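Local coordinates for L-glyceraldehyde 3-phosphate reductase (Clostridium beijerinckii, PDB 6HG6), which binds NADPH in a TIM-barrel aldo-keto reductase fold and probably reduces aldehydes such as furfural at the expense of that cofactor, at residues Y3-N8 / T51-G56; T155-G160 / L185-V190. All coordinates share one frame; numbering follows the deposited sequence. Where two conformers were deposited one is given.

Both interactions lie on the outside of the barrel, the centre of each about 20 Å from the centre of the chain and away from the NADPH site, with about 17 Å between their nearest atoms. Interaction 1 is partly buried and gathers the segment 3-8, which precedes the hairpin strand 15-17, onto the end of helix 42-54; a carboxylate there takes both a hydroxyl and a backbone N-H. Interaction 2 lies at the surface and joins the end of helix 146-158 to the turn between helix 172-184 and strand 189-195. Its polarity is reversed: a lysine ammonium donates to backbone carbonyls, beside a small apolar patch.

Interaction 1: Y3-N8 / T51-G56; sequences YQASKN and TAFDNG
The carboxylate of D54 is gripped from both faces by Y3 and S6. Y3 OH donates to D54 OD1 at 2.7 Å. S6 N donates to the same D54 OD1 at 3.0 Å, and that bond is nearly straight, its N-H...O angle 167°. Both donors stand well out of the carboxylate plane, on opposite sides of it. An aspartate suits this place because one anionic oxygen can accept from two donors, which would probably stabilise its charge. CB of D54 does not point at segment 3-8, but with CG anti to the carbonyl carbon (chi1 -79°) the carboxylate comes nearer and meets Y3 tip to tip. Water 1 bridges D54 OD2 and Q4 O, and water 2 joins D54 O to S6 OG. That same hydroxyl accepts from N8 N at 3.1 Å, an ST turn.

Packing continues toward F53, whose side chain crosses Y3 at about a right angle. Y3 OH lies at the edge of the F53 ring, 3.4 Å from F53 CD2. A5 CB lies 3.5 Å from F53 CE2, a small methyl suiting a buried spot this near the ring. The chain before strand 15-17 is thus laid over the C-terminal end of helix 42-54, which follows barrel strand 28-31 and closes in a Schellman motif with G56 at C-prime. Y3 also stacks on F50 and touches L85 of helix 72-85.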
# COMPACT_ATOMS: atom_id res chain seq x y z
N TYR A 3 -23.47 4.14 10.82
CA TYR A 3 -22.50 3.04 10.55
C TYR A 3 -22.01 2.49 11.88
O TYR A 3 -21.57 3.25 12.71
CB TYR A 3 -21.26 3.46 9.78
CG TYR A 3 -20.17 2.41 9.72
CD1 TYR A 3 -20.39 1.17 9.12
CD2 TYR A 3 -18.93 2.63 10.29
CE1 TYR A 3 -19.38 0.22 9.03
CE2 TYR A 3 -17.91 1.68 10.23
CZ TYR A 3 -18.15 0.48 9.60
OH TYR A 3 -17.14 -0.45 9.52
N GLN A 4 -22.08 1.19 12.06
CA GLN A 4 -21.54 0.49 13.25
C GLN A 4 -20.72 -0.66 12.70
O GLN A 4 -21.27 -1.48 11.96
CB GLN A 4 -22.63 -0.05 14.16
CG GLN A 4 -23.45 1.02 14.87
CD GLN A 4 -24.48 0.34 15.74
OE1 GLN A 4 -25.69 0.41 15.47
NE2 GLN A 4 -24.01 -0.43 16.72
N ALA A 5 -19.43 -0.64 13.01
CA ALA A 5 -18.48 -1.62 12.49
C ALA A 5 -18.96 -2.99 12.91
O ALA A 5 -19.58 -3.12 13.98
CB ALA A 5 -17.10 -1.33 12.98
N SER A 6 -18.81 -3.95 12.01
CA SER A 6 -19.19 -5.34 12.25
C SER A 6 -18.49 -5.87 13.51
O SER A 6 -17.27 -5.76 13.59
CB SER A 6 -18.82 -6.17 11.08
OG SER A 6 -19.07 -7.53 11.39
N LYS A 7 -19.23 -6.51 14.41
CA LYS A 7 -18.65 -7.15 15.61
C LYS A 7 -17.74 -8.32 15.19
O LYS A 7 -16.87 -8.69 15.97
CB LYS A 7 -19.76 -7.65 16.53
CG LYS A 7 -20.53 -6.58 17.30
CD LYS A 7 -19.69 -5.45 17.93
CE LYS A 7 -20.13 -4.99 19.31
NZ LYS A 7 -21.60 -5.10 19.52
N ASN A 8 -17.87 -8.85 13.98
CA ASN A 8 -17.06 -9.99 13.48
C ASN A 8 -15.83 -9.52 12.72
O ASN A 8 -15.12 -10.35 12.17
CB ASN A 8 -17.91 -10.88 12.55
CG ASN A 8 -19.08 -11.51 13.25
OD1 ASN A 8 -19.01 -11.89 14.43
ND2 ASN A 8 -20.17 -11.69 12.53
N THR A 51 -16.94 -1.40 4.13
CA THR A 51 -16.75 -2.81 3.72
C THR A 51 -15.34 -3.26 4.12
O THR A 51 -15.21 -4.33 4.71
CB THR A 51 -16.99 -3.02 2.23
OG1 THR A 51 -18.33 -2.57 1.98
CG2 THR A 51 -16.82 -4.46 1.84
N ALA A 52 -14.33 -2.44 3.88
CA ALA A 52 -12.93 -2.76 4.19
C ALA A 52 -12.80 -3.05 5.69
O ALA A 52 -12.34 -4.13 6.09
CB ALA A 52 -12.03 -1.64 3.78
N PHE A 53 -13.24 -2.10 6.51
CA PHE A 53 -13.10 -2.21 7.98
C PHE A 53 -13.93 -3.38 8.50
O PHE A 53 -13.47 -4.09 9.41
CB PHE A 53 -13.45 -0.88 8.66
CG PHE A 53 -13.13 -0.82 10.13
CD1 PHE A 53 -11.84 -1.07 10.56
CD2 PHE A 53 -14.09 -0.45 11.05
CE1 PHE A 53 -11.53 -1.05 11.92
CE2 PHE A 53 -13.79 -0.41 12.41
CZ PHE A 53 -12.51 -0.71 12.84
N ASP A 54 -15.14 -3.59 7.98
CA ASP A 54 -16.02 -4.69 8.45
C ASP A 54 -15.35 -6.04 8.22
O ASP A 54 -15.77 -6.99 8.86
CB ASP A 54 -17.39 -4.65 7.78
CG ASP A 54 -18.34 -3.62 8.34
OD1 ASP A 54 -18.01 -2.98 9.33
OD2 ASP A 54 -19.48 -3.55 7.81
N ASN A 55 -14.42 -6.13 7.25
CA ASN A 55 -13.70 -7.37 6.86
C ASN A 55 -12.30 -7.40 7.46
O ASN A 55 -11.48 -8.24 7.05
CB ASN A 55 -13.69 -7.51 5.34
CG ASN A 55 -15.06 -7.91 4.87
OD1 ASN A 55 -15.87 -7.06 4.46
ND2 ASN A 55 -15.41 -9.15 5.05
N GLY A 56 -12.03 -6.51 8.42
CA GLY A 56 -10.77 -6.50 9.19
C GLY A 56 -9.65 -5.75 8.56
O GLY A 56 -8.56 -5.77 9.14
O HOH W 1 -21.28 -2.82 9.65
O HOH W 2 -17.30 -9.11 9.27

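Interaction 2: T155-G160 / L185-V190. With EDO (1,2-ethanediol), chain I.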
# COMPACT_ATOMS: atom_id res chain seq x y z
N THR A 155 11.49 14.84 11.87
CA THR A 155 10.80 16.02 12.41
C THR A 155 9.30 15.73 12.51
O THR A 155 8.71 16.07 13.53
CB THR A 155 11.08 17.25 11.55
OG1 THR A 155 12.48 17.52 11.67
CG2 THR A 155 10.23 18.42 11.99
N ALA A 156 8.71 15.10 11.50
CA ALA A 156 7.29 14.71 11.51
C ALA A 156 6.98 13.82 12.73
O ALA A 156 6.02 14.12 13.48
CB ALA A 156 6.94 14.00 10.23
N VAL A 157 7.79 12.79 12.97
CA VAL A 157 7.57 11.89 14.12
C VAL A 157 7.82 12.63 15.43
O VAL A 157 6.99 12.56 16.34
CB VAL A 157 8.46 10.64 13.98
CG1 VAL A 157 8.46 9.87 15.26
CG2 VAL A 157 8.07 9.81 12.77
N LYS A 158 8.93 13.36 15.56
CA LYS A 158 9.28 14.01 16.85
C LYS A 158 8.34 15.17 17.16
O LYS A 158 8.27 15.55 18.35
CB LYS A 158 10.75 14.41 16.83
CG LYS A 158 11.67 13.21 16.63
CD LYS A 158 11.53 12.11 17.67
CE LYS A 158 12.24 10.86 17.19
NZ LYS A 158 13.67 11.10 16.93
N SER A 159 7.67 15.73 16.15
CA SER A 159 6.67 16.82 16.29
C SER A 159 5.28 16.24 16.57
O SER A 159 4.30 17.03 16.61
CB SER A 159 6.64 17.72 15.08
OG SER A 159 5.98 17.10 13.99
N GLY A 160 5.16 14.92 16.71
CA GLY A 160 3.90 14.27 17.07
C GLY A 160 2.88 14.26 15.94
O GLY A 160 1.67 14.01 16.21
N LEU A 185 19.05 8.95 13.99
CA LEU A 185 18.10 9.97 14.48
C LEU A 185 17.15 9.36 15.52
O LEU A 185 16.37 10.13 16.06
CB LEU A 185 17.31 10.51 13.29
CG LEU A 185 18.15 11.27 12.28
CD1 LEU A 185 17.33 11.52 11.02
CD2 LEU A 185 18.67 12.56 12.88
N LYS A 186 17.19 8.04 15.74
CA LYS A 186 16.29 7.33 16.69
C LYS A 186 14.85 7.61 16.31
O LYS A 186 14.05 8.05 17.14
CB LYS A 186 16.59 7.73 18.13
CG LYS A 186 17.96 7.31 18.61
CD LYS A 186 18.06 7.41 20.10
CE LYS A 186 19.11 6.49 20.66
NZ LYS A 186 20.45 6.87 20.16
N CYS A 187 14.56 7.42 15.03
CA CYS A 187 13.24 7.62 14.44
C CYS A 187 12.67 6.28 14.05
O CYS A 187 13.27 5.58 13.22
CB CYS A 187 13.32 8.49 13.21
SG CYS A 187 11.70 8.84 12.50
N PRO A 188 11.51 5.88 14.62
CA PRO A 188 10.84 4.64 14.20
C PRO A 188 10.65 4.61 12.69
O PRO A 188 10.04 5.49 12.13
CB PRO A 188 9.49 4.67 14.91
CG PRO A 188 9.72 5.59 16.13
CD PRO A 188 10.78 6.58 15.69
N PHE A 189 11.14 3.57 12.06
CA PHE A 189 11.11 3.39 10.60
C PHE A 189 10.77 1.91 10.41
O PHE A 189 11.60 1.09 10.79
CB PHE A 189 12.45 3.79 9.98
CG PHE A 189 12.59 3.31 8.55
CD1 PHE A 189 11.51 3.35 7.69
CD2 PHE A 189 13.78 2.80 8.08
CE1 PHE A 189 11.61 2.82 6.40
CE2 PHE A 189 13.90 2.33 6.78
CZ PHE A 189 12.81 2.31 5.94
N VAL A 190 9.60 1.59 9.90
CA VAL A 190 9.19 0.17 9.97
C VAL A 190 8.72 -0.36 8.63
O VAL A 190 8.43 -1.60 8.60
CB VAL A 190 8.10 -0.01 11.04
CG1 VAL A 190 8.59 0.38 12.43
CG2 VAL A 190 6.83 0.72 10.64
C1 EDO I . 8.52 13.50 21.39
O1 EDO I . 8.47 13.03 20.05
C2 EDO I . 9.46 14.64 21.61
O2 EDO I . 9.63 15.51 20.51
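The last turn of helix 146-158 faces the irregular backbone between helix 172-184 and strand 189-195, with V157 and C187 nearest at 7.1 Å between their CA atoms. Both helices end in Schellman motifs, with G160 and K186 the first residues of positive phi beyond them; glycine adopts such a conformation readily.

K158 supplies the polar half of the contact. Its CB does not point at the turn, but the chain bends at chi2 (-58°) and again at chi4 (59°), and the ammonium ends beside two successive carbonyls. K158 NZ donates to K186 O at 3.1 Å, standing above the carbonyl plane, and makes a weak bond to L185 O at 3.0 Å. A long, flexible lysine with several N-H groups suits this task, and a salt bridge to D154, one turn back on its own helix, gives the ammonium an anionic partner as well. The backbone carbonyl of K158 accepts from both hydroxyls of a 1,2-ethanediol, probably from the crystallisation liquor; the shorter bond, EDO O2 to K158 O, is 2.6 Å.

Beside this lies a compact apolar patch. The two branches of V157 divide the work: V157 CG2 meets C187 SG at 3.8 Å, while V157 CG1, anti to the backbone N (chi1 168°), rests against P188 CD at 4.0 Å. A branched valine can thus touch two neighbouring residues at once, and the sulfur of C187 is an apolar partner here.

This is packing between neighbouring beta-alpha units of the TIM barrel, in its outer, helical layer. The C187 side chain also reaches L182 of helix 172-184, and L185 packs on M151 of helix 146-158. V157 touches A162 and P188 touches Y164, both on strand 162-168, whose A165 forms backbone hydrogen bonds with P188 and V190 as the next parallel strand begins.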